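Local atomic coordinates of aryl acylamidase (bacterium CSBL00001, PDB entry 4YJ6), a protein that probably hydrolyses the amide bond of aryl acylamides, releasing an arylamine and a carboxylate. Residues 145-159 with 403-415. Sequence-based numbering, arbitrary orientation.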
loop_
_atom_site.group_PDB
_atom_site.type_symbol
_atom_site.label_atom_id
_atom_site.label_comp_id
_atom_site.label_asym_id
_atom_site.label_seq_id
_atom_site.Cartn_x
_atom_site.Cartn_y
_atom_site.Cartn_z
ATOM N N THR A 145 10.909 15.087 -7.397
ATOM C CA THR A 145 11.762 15.790 -8.356
ATOM C C THR A 145 13.049 15.071 -8.706
ATOM O O THR A 145 13.863 15.626 -9.435
ATOM C CB THR A 145 12.123 17.188 -7.864
ATOM O OG1 THR A 145 12.859 17.099 -6.645
ATOM C CG2 THR A 145 10.871 18.010 -7.638
ATOM N N PHE A 146 13.257 13.858 -8.196
ATOM C CA PHE A 146 14.497 13.128 -8.496
ATOM C C PHE A 146 14.211 12.000 -9.480
ATOM O O PHE A 146 14.879 11.884 -10.519
ATOM C CB PHE A 146 15.138 12.619 -7.201
ATOM C CG PHE A 146 16.439 11.867 -7.405
ATOM C CD1 PHE A 146 17.462 12.412 -8.173
ATOM C CD2 PHE A 146 16.638 10.640 -6.811
ATOM C CE1 PHE A 146 18.663 11.727 -8.361
ATOM C CE2 PHE A 146 17.837 9.936 -6.996
ATOM C CZ PHE A 146 18.846 10.493 -7.783
ATOM N N PHE A 147 13.228 11.153 -9.171
ATOM C CA PHE A 147 12.850 10.082 -10.091
ATOM C C PHE A 147 11.682 10.459 -11.001
ATOM O O PHE A 147 11.550 9.939 -12.109
ATOM C CB PHE A 147 12.449 8.814 -9.317
ATOM C CG PHE A 147 13.545 8.250 -8.472
ATOM C CD1 PHE A 147 13.421 8.221 -7.094
ATOM C CD2 PHE A 147 14.720 7.769 -9.052
ATOM C CE1 PHE A 147 14.413 7.704 -6.299
ATOM C CE2 PHE A 147 15.733 7.238 -8.269
ATOM C CZ PHE A 147 15.590 7.197 -6.885
ATOM N N GLY A 148 10.809 11.343 -10.527
ATOM C CA GLY A 148 9.654 11.741 -11.325
ATOM C C GLY A 148 8.384 10.946 -11.010
ATOM O O GLY A 148 8.316 10.198 -10.027
ATOM N N PRO A 149 7.346 11.127 -11.824
ATOM C CA PRO A 149 6.059 10.499 -11.504
ATOM C C PRO A 149 5.940 9.034 -11.907
ATOM O O PRO A 149 6.412 8.632 -12.974
ATOM C CB PRO A 149 5.056 11.331 -12.322
ATOM C CG PRO A 149 5.863 11.790 -13.531
ATOM C CD PRO A 149 7.282 11.955 -13.053
ATOM N N THR A 150 5.282 8.226 -11.079
ATOM C CA THR A 150 4.943 6.877 -11.497
ATOM C C THR A 150 3.552 6.882 -12.112
ATOM O O THR A 150 2.581 7.305 -11.478
ATOM C CB THR A 150 4.994 5.873 -10.328
ATOM O OG1 THR A 150 6.344 5.770 -9.853
ATOM C CG2 THR A 150 4.544 4.495 -10.768
ATOM N N ARG A 151 3.471 6.397 -13.348
ATOM C CA ARG A 151 2.279 6.527 -14.193
ATOM C C ARG A 151 1.363 5.309 -14.169
ATOM O O ARG A 151 1.791 4.187 -13.900
ATOM C CB ARG A 151 2.731 6.844 -15.635
ATOM C CG ARG A 151 3.642 8.068 -15.686
ATOM C CD ARG A 151 3.996 8.483 -17.142
ATOM N NE ARG A 151 4.913 9.624 -17.134
ATOM C CZ ARG A 151 6.243 9.550 -17.060
ATOM N NH1 ARG A 151 6.860 8.378 -17.004
ATOM N NH2 ARG A 151 6.975 10.664 -17.046
ATOM N N ASN A 152 0.091 5.550 -14.457
ATOM C CA ASN A 152 -0.940 4.549 -14.337
ATOM C C ASN A 152 -0.985 3.640 -15.564
ATOM O O ASN A 152 -1.192 4.156 -16.676
ATOM C CB ASN A 152 -2.299 5.267 -14.195
ATOM C CG ASN A 152 -3.342 4.383 -13.596
ATOM O OD1 ASN A 152 -3.538 3.258 -14.061
ATOM N ND2 ASN A 152 -3.980 4.845 -12.509
ATOM N N PRO A 153 -0.808 2.303 -15.388
ATOM C CA PRO A 153 -0.867 1.409 -16.556
ATOM C C PRO A 153 -2.190 1.486 -17.300
ATOM O O PRO A 153 -2.255 1.053 -18.443
ATOM C CB PRO A 153 -0.690 -0.001 -15.952
ATOM C CG PRO A 153 0.060 0.257 -14.643
ATOM C CD PRO A 153 -0.524 1.553 -14.143
ATOM N N PHE A 154 -3.243 1.988 -16.659
ATOM C CA PHE A 154 -4.534 2.105 -17.366
ATOM C C PHE A 154 -4.592 3.328 -18.287
ATOM O O PHE A 154 -5.448 3.402 -19.174
ATOM C CB PHE A 154 -5.691 2.119 -16.360
ATOM C CG PHE A 154 -6.076 0.760 -15.919
ATOM C CD1 PHE A 154 -7.166 0.111 -16.462
ATOM C CD2 PHE A 154 -5.282 0.090 -15.003
ATOM C CE1 PHE A 154 -7.477 -1.172 -16.088
ATOM C CE2 PHE A 154 -5.567 -1.184 -14.628
ATOM C CZ PHE A 154 -6.652 -1.834 -15.158
ATOM N N ASN A 155 -3.723 4.297 -18.045
ATOM C CA ASN A 155 -3.589 5.478 -18.891
ATOM C C ASN A 155 -2.404 6.281 -18.376
ATOM O O ASN A 155 -2.456 6.903 -17.317
ATOM C CB ASN A 155 -4.885 6.321 -18.882
ATOM C CG ASN A 155 -4.797 7.517 -19.816
ATOM O OD1 ASN A 155 -3.708 8.005 -20.103
ATOM N ND2 ASN A 155 -5.947 7.987 -20.291
ATOM N N LEU A 156 -1.288 6.243 -19.108
ATOM C CA LEU A 156 -0.055 6.854 -18.608
ATOM C C LEU A 156 -0.116 8.374 -18.417
ATOM O O LEU A 156 0.771 8.943 -17.834
ATOM C CB LEU A 156 1.162 6.465 -19.492
ATOM C CG LEU A 156 1.745 5.065 -19.228
ATOM C CD1 LEU A 156 0.696 3.991 -19.438
ATOM C CD2 LEU A 156 2.906 4.845 -20.173
ATOM N N ASP A 157 -1.162 9.034 -18.899
ATOM C CA ASP A 157 -1.323 10.469 -18.631
ATOM C C ASP A 157 -1.712 10.701 -17.176
ATOM O O ASP A 157 -1.646 11.823 -16.693
ATOM C CB ASP A 157 -2.417 11.071 -19.538
ATOM C CG ASP A 157 -1.997 11.155 -21.013
ATOM O OD1 ASP A 157 -0.783 11.176 -21.292
ATOM O OD2 ASP A 157 -2.904 11.215 -21.877
ATOM N N PHE A 158 -2.112 9.629 -16.499
ATOM C CA PHE A 158 -2.590 9.703 -15.111
ATOM C C PHE A 158 -1.603 9.070 -14.153
ATOM O O PHE A 158 -0.767 8.268 -14.549
ATOM C CB PHE A 158 -3.950 9.013 -14.996
ATOM C CG PHE A 158 -5.052 9.784 -15.684
ATOM C CD1 PHE A 158 -5.260 9.652 -17.041
ATOM C CD2 PHE A 158 -5.827 10.675 -14.974
ATOM C CE1 PHE A 158 -6.269 10.377 -17.687
ATOM C CE2 PHE A 158 -6.837 11.409 -15.609
ATOM C CZ PHE A 158 -7.050 11.255 -16.962
ATOM N N ASN A 159 -1.706 9.449 -12.891
ATOM C CA ASN A 159 -0.779 8.970 -11.861
ATOM C C ASN A 159 -1.259 7.630 -11.309
ATOM O O ASN A 159 -2.463 7.321 -11.337
ATOM C CB ASN A 159 -0.719 10.020 -10.755
ATOM C CG ASN A 159 0.455 9.839 -9.835
ATOM O OD1 ASN A 159 0.324 9.335 -8.718
ATOM N ND2 ASN A 159 1.612 10.292 -10.280
HETATM N N MSE A 403 -11.182 10.071 -8.524
HETATM C CA MSE A 403 -10.483 9.292 -9.535
HETATM C C MSE A 403 -9.041 9.749 -9.719
HETATM O O MSE A 403 -8.638 10.800 -9.218
HETATM C CB MSE A 403 -11.225 9.447 -10.878
HETATM C CG MSE A 403 -12.688 9.043 -10.822
HETATM SE SE MSE A 403 -12.931 7.175 -10.323
HETATM C CE MSE A 403 -12.007 6.282 -11.795
ATOM N N PRO A 404 -8.246 8.947 -10.439
ATOM C CA PRO A 404 -6.859 9.335 -10.680
ATOM C C PRO A 404 -6.726 10.733 -11.283
ATOM O O PRO A 404 -7.607 11.171 -12.058
ATOM C CB PRO A 404 -6.373 8.271 -11.679
ATOM C CG PRO A 404 -7.131 7.054 -11.333
ATOM C CD PRO A 404 -8.537 7.597 -10.966
ATOM N N VAL A 405 -5.652 11.414 -10.899
ATOM C CA VAL A 405 -5.306 12.725 -11.409
ATOM C C VAL A 405 -4.236 12.626 -12.491
ATOM O O VAL A 405 -3.458 11.662 -12.562
ATOM C CB VAL A 405 -4.828 13.670 -10.291
ATOM C CG1 VAL A 405 -5.911 13.801 -9.212
ATOM C CG2 VAL A 405 -3.483 13.180 -9.674
ATOM N N ARG A 406 -4.205 13.632 -13.357
ATOM C CA ARG A 406 -3.143 13.735 -14.357
ATOM C C ARG A 406 -1.790 13.988 -13.721
ATOM O O ARG A 406 -1.675 14.709 -12.730
ATOM C CB ARG A 406 -3.483 14.850 -15.362
ATOM C CG ARG A 406 -4.832 14.618 -16.033
ATOM C CD ARG A 406 -5.127 15.565 -17.219
ATOM N NE ARG A 406 -4.730 14.927 -18.471
ATOM C CZ ARG A 406 -5.533 14.224 -19.263
ATOM N NH1 ARG A 406 -6.822 14.084 -18.990
ATOM N NH2 ARG A 406 -5.028 13.671 -20.350
ATOM N N ASN A 407 -0.738 13.396 -14.283
ATOM C CA ASN A 407 0.599 13.712 -13.816
ATOM C C ASN A 407 0.948 15.167 -14.076
ATOM O O ASN A 407 0.653 15.682 -15.157
ATOM C CB ASN A 407 1.610 12.825 -14.518
ATOM C CG ASN A 407 1.352 11.359 -14.260
ATOM O OD1 ASN A 407 1.283 10.938 -13.100
ATOM N ND2 ASN A 407 1.166 10.587 -15.326
ATOM N N ALA A 408 1.509 15.826 -13.067
ATOM C CA ALA A 408 2.150 17.130 -13.224
ATOM C C ALA A 408 3.495 16.966 -13.933
ATOM O O ALA A 408 3.948 15.847 -14.164
ATOM C CB ALA A 408 2.367 17.806 -11.859
ATOM N N THR A 409 4.137 18.089 -14.253
ATOM C CA THR A 409 5.420 18.070 -14.962
ATOM C C THR A 409 6.528 18.658 -14.109
ATOM O O THR A 409 7.653 18.826 -14.588
ATOM C CB THR A 409 5.357 18.916 -16.262
ATOM O OG1 THR A 409 5.010 20.262 -15.920
ATOM C CG2 THR A 409 4.323 18.359 -17.219
ATOM N N ASP A 410 6.227 18.960 -12.846
ATOM C CA ASP A 410 7.177 19.643 -11.985
ATOM C C ASP A 410 7.658 18.753 -10.836
ATOM O O ASP A 410 8.278 19.243 -9.901
ATOM C CB ASP A 410 6.549 20.923 -11.414
ATOM C CG ASP A 410 5.400 20.638 -10.458
ATOM O OD1 ASP A 410 4.975 19.476 -10.371
ATOM O OD2 ASP A 410 4.903 21.580 -9.796
ATOM N N GLY A 411 7.333 17.465 -10.890
ATOM C CA GLY A 411 7.718 16.553 -9.826
ATOM C C GLY A 411 6.852 16.641 -8.577
ATOM O O GLY A 411 7.186 16.013 -7.572
ATOM N N CYS A 412 5.753 17.400 -8.627
ATOM C CA CYS A 412 4.883 17.576 -7.451
ATOM C C CYS A 412 3.389 17.265 -7.711
ATOM O O CYS A 412 2.513 17.966 -7.181
ATOM C CB CYS A 412 5.010 19.004 -6.894
ATOM S SG CYS A 412 6.544 19.320 -5.939
ATOM N N THR A 413 3.108 16.226 -8.498
ATOM C CA THR A 413 1.735 15.780 -8.736
ATOM C C THR A 413 1.060 15.636 -7.380
ATOM O O THR A 413 1.640 15.078 -6.451
ATOM C CB THR A 413 1.666 14.399 -9.452
ATOM O OG1 THR A 413 2.355 14.466 -10.712
ATOM C CG2 THR A 413 0.216 13.952 -9.707
ATOM N N GLU A 414 -0.150 16.153 -7.271
ATOM C CA GLU A 414 -0.938 16.005 -6.062
ATOM C C GLU A 414 -2.394 15.745 -6.445
ATOM O O GLU A 414 -2.775 15.802 -7.619
ATOM C CB GLU A 414 -0.804 17.258 -5.186
ATOM C CG GLU A 414 -1.318 18.515 -5.894
ATOM C CD GLU A 414 -1.245 19.757 -5.020
ATOM O OE1 GLU A 414 -0.479 19.759 -4.042
ATOM O OE2 GLU A 414 -1.967 20.736 -5.318
ATOM N N GLY A 415 -3.219 15.448 -5.447
ATOM C CA GLY A 415 -4.633 15.232 -5.690
ATOM C C GLY A 415 -5.355 16.560 -5.884
ATOM O O GLY A 415 -4.741 17.620 -5.837
HETATM O O HOH W 1 2.400 11.953 -17.751
HETATM O O HOH W 2 -0.299 14.095 -17.778
#
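N407 reaches across from 403-415 into the bend of 145-159, where its backbone and its side-chain amide are both put to use. Two backbone bonds flank F158 and pair it with R406 in a single beta bridge: N407 N donates to D157 O at 3.0 Å, and N159 N donates to V405 O at 2.8 Å. A water bonded to both D157 O and N407 O reinforces the bridge.

The amide of N407, with CG beside its own backbone N (chi1 -60°), turns back over the F158–N159 peptide. Its OD1 receives N159 ND2 at 2.9 Å, almost head-on to the carbonyl (C=O...N angle 168°), with the two amide planes strongly inclined. Its ND2 bonds weakly to F158 O and donates to a second water, while R151 CG lies 3.6 Å from this nitrogen. Asparagine suits both positions, having a donor and an acceptor on one short arm: N159 OD1 is itself held by the backbone N of T142 and G161.

Charge and aromatic contacts lie on the more exposed side. R406 bends at chi3 (94°), bringing NH2 to 3.6 Å from D157 OD2 in a long salt bridge. The rim of the F158 ring, at CZ and CE1, lies over one face of the guanidinium, the two planes steeply inclined rather than stacked in parallel. R406 CG makes an off-centre CH-pi contact with that ring, while P404 O meets the ring edge, 3.5 Å from CD2.

P404 CB and F158 CD2 form an apolar pair. Two other carbons rest on oxygens in van der Waals contact: P149 CB on N407 OD1, and T145 CG2 on D410 O, beside G411, whose positive phi suits glycine.

The contact thus ties the loop between strands 394-398 and 418-419 to the corner after strand 151-152, with F158 also touching L454 of strand 454-462 and P404 packing on W194 of helix 190-195.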